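Local coordinates for prolyl 4-hydroxylase alpha subunit Fe(2+) 2OG dioxygenase domain-containing protein (Burkholderia ambifaria, PDB 3W21) that is probably a 2-oxoglutarate-dependent dioxygenase, with 2-oxoglutarate bound in its active site and zinc in the metal site, at residues Glu47-Trp52 with Thr254-Gly259. Residues are numbered along the deposited sequence; the frame is centred on the assembly and turned at random.
Sequences ERDAWW and TRRTMG. With AKG (2-oxoglutaric acid), chain D.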
# COMPACT_ATOMS: atom_id res chain seq x y z
N GLU A 47 15.88 -32.96 1.02
CA GLU A 47 14.74 -32.16 0.57
C GLU A 47 14.84 -30.63 0.77
O GLU A 47 13.94 -29.91 0.39
CB GLU A 47 13.48 -32.67 1.24
CG GLU A 47 13.27 -34.16 1.04
CD GLU A 47 12.15 -34.71 1.89
OE1 GLU A 47 11.24 -33.93 2.25
OE2 GLU A 47 12.19 -35.92 2.21
N ARG A 48 15.95 -30.16 1.31
CA ARG A 48 16.06 -28.76 1.64
C ARG A 48 15.98 -27.86 0.43
O ARG A 48 15.29 -26.84 0.50
CB ARG A 48 17.30 -28.47 2.47
CG ARG A 48 17.15 -28.95 3.90
CD ARG A 48 18.28 -29.86 4.27
NE ARG A 48 18.01 -30.66 5.47
CZ ARG A 48 18.96 -31.29 6.15
NH1 ARG A 48 20.23 -31.22 5.75
NH2 ARG A 48 18.67 -32.02 7.22
N ASP A 49 16.61 -28.27 -0.70
CA ASP A 49 16.50 -27.49 -1.94
C ASP A 49 15.03 -27.31 -2.36
O ASP A 49 14.62 -26.23 -2.79
CB ASP A 49 17.34 -28.11 -3.10
CG ASP A 49 18.86 -27.80 -3.02
OD1 ASP A 49 19.31 -26.96 -2.21
OD2 ASP A 49 19.63 -28.41 -3.78
N ALA A 50 14.23 -28.35 -2.20
CA ALA A 50 12.85 -28.30 -2.67
C ALA A 50 12.05 -27.15 -2.01
O ALA A 50 11.28 -26.44 -2.69
CB ALA A 50 12.17 -29.66 -2.45
N TRP A 51 12.27 -26.94 -0.70
CA TRP A 51 11.60 -25.86 0.06
C TRP A 51 11.99 -24.48 -0.44
O TRP A 51 11.17 -23.58 -0.48
CB TRP A 51 11.94 -25.99 1.54
CG TRP A 51 11.23 -27.10 2.23
CD1 TRP A 51 11.42 -28.49 2.06
CD2 TRP A 51 10.23 -26.98 3.28
NE1 TRP A 51 10.59 -29.21 2.88
CE2 TRP A 51 9.84 -28.36 3.64
CE3 TRP A 51 9.60 -25.89 3.92
CZ2 TRP A 51 8.88 -28.60 4.61
CZ3 TRP A 51 8.65 -26.15 4.88
CH2 TRP A 51 8.29 -27.48 5.23
N TRP A 52 13.25 -24.32 -0.83
CA TRP A 52 13.69 -23.07 -1.44
C TRP A 52 13.17 -22.81 -2.87
O TRP A 52 12.80 -21.66 -3.23
CB TRP A 52 15.21 -23.02 -1.38
CG TRP A 52 15.77 -21.73 -1.94
CD1 TRP A 52 15.99 -21.42 -3.28
CD2 TRP A 52 16.19 -20.53 -1.20
NE1 TRP A 52 16.49 -20.15 -3.42
CE2 TRP A 52 16.65 -19.56 -2.20
CE3 TRP A 52 16.25 -20.18 0.16
CZ2 TRP A 52 17.14 -18.29 -1.85
CZ3 TRP A 52 16.73 -18.91 0.50
CH2 TRP A 52 17.17 -17.99 -0.47
N THR A 254 28.18 -18.31 1.65
CA THR A 254 26.76 -18.02 1.49
C THR A 254 25.90 -18.84 2.43
O THR A 254 26.08 -20.04 2.52
CB THR A 254 26.21 -18.28 0.07
OG1 THR A 254 27.16 -17.85 -0.90
CG2 THR A 254 24.90 -17.47 -0.11
N ARG A 255 24.94 -18.15 3.06
CA ARG A 255 23.96 -18.73 3.99
C ARG A 255 22.58 -18.39 3.45
O ARG A 255 22.35 -17.25 3.01
CB ARG A 255 24.15 -18.17 5.42
CG ARG A 255 23.27 -18.83 6.50
CD ARG A 255 23.36 -18.24 7.91
NE ARG A 255 22.54 -17.04 8.06
CZ ARG A 255 21.57 -16.85 8.97
NH1 ARG A 255 21.28 -17.76 9.91
NH2 ARG A 255 20.92 -15.69 8.95
N ARG A 256 21.69 -19.38 3.43
CA ARG A 256 20.34 -19.16 2.92
C ARG A 256 19.29 -19.57 3.98
O ARG A 256 19.41 -20.63 4.61
CB ARG A 256 20.13 -19.95 1.60
CG ARG A 256 20.86 -19.34 0.43
CD ARG A 256 20.46 -20.02 -0.87
NE ARG A 256 20.80 -21.43 -0.88
CZ ARG A 256 20.04 -22.35 -1.47
NH1 ARG A 256 18.92 -21.98 -2.07
NH2 ARG A 256 20.39 -23.62 -1.44
N THR A 257 18.31 -18.69 4.19
CA THR A 257 17.17 -18.93 5.10
C THR A 257 15.87 -18.41 4.51
O THR A 257 15.88 -17.65 3.53
CB THR A 257 17.33 -18.24 6.48
OG1 THR A 257 17.32 -16.82 6.30
CG2 THR A 257 18.62 -18.69 7.23
N MSE A 258 14.74 -18.81 5.11
CA MSE A 258 13.43 -18.32 4.72
C MSE A 258 12.82 -17.93 6.04
O MSE A 258 12.87 -18.76 6.94
CB MSE A 258 12.71 -19.65 4.41
CG MSE A 258 11.90 -19.65 3.17
SE MSE A 258 11.57 -21.60 2.95
CE MSE A 258 13.04 -21.70 1.72
N GLY A 259 12.12 -16.80 6.15
CA GLY A 259 11.64 -16.42 7.49
C GLY A 259 10.31 -15.70 7.45
O GLY A 259 9.90 -15.19 6.43
C1 AKG D . 14.96 -12.66 12.21
O1 AKG D . 14.42 -11.61 12.66
O2 AKG D . 14.32 -13.73 12.01
C2 AKG D . 16.41 -12.59 11.94
O5 AKG D . 17.16 -11.92 12.65
C3 AKG D . 17.00 -13.33 10.76
C4 AKG D . 17.08 -14.83 11.05
C5 AKG D . 17.71 -15.49 9.85
O3 AKG D . 18.79 -16.10 10.06
O4 AKG D . 17.17 -15.42 8.70
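Asp49 OD1 and Arg256 NH2 form a long salt bridge of 3.6 Å, the carboxylate oxygen lying at the edge of the guanidinium, in its plane; an acid at the exposed start of the helix gives the arginine a charge partner. The other end of that guanidinium sits over Trp52: Arg256 NH1 is 3.2 Å from Trp52 CG, and Arg256 CZ stands 4.3 Å from the centroid of the five-membered ring. This cation-pi contact is tilted, since the two planes are 68° apart and NH1 points at the indole. The wide indole also takes the methylenes: Arg256 CD lies 3.9 Å from the centroid of the six-membered ring of Trp52, over its face, in a CH-pi contact. A turn about the CG-CD bond of Arg256 (chi3 -62°) swings the guanidinium back over the five-membered ring. Trp52 extends from the helix, CG trans to the backbone N (chi1 -178°), until CZ3 lies 3.4 Å from Thr257 O at the ring edge. The CE methyl of selenomethionine Met258, on a flexible apolar chain, packs 3.9 Å from Trp52 CE3 and also touches Trp51 CB. Trp51 is buried toward helix 111-120, while Arg140 gives Trp52 a second cation-pi partner. On the strand face turned away from the helix, the small hydroxyl of Thr257 reaches a carboxylate, OG1 donating a 2.8 Å hydrogen bond to O4 of 2-oxoglutarate, whose O3 meets Arg255; Tyr143 and Arg141 also bind the 2-oxoglutarate. Helix 48-53 thus backs a strand whose Arg255 and Thr257 hold the C5 carboxylate, consistent with the Arg-X-Ser/Thr pair of some 2-oxoglutarate dioxygenases with the double-stranded beta-helix fold.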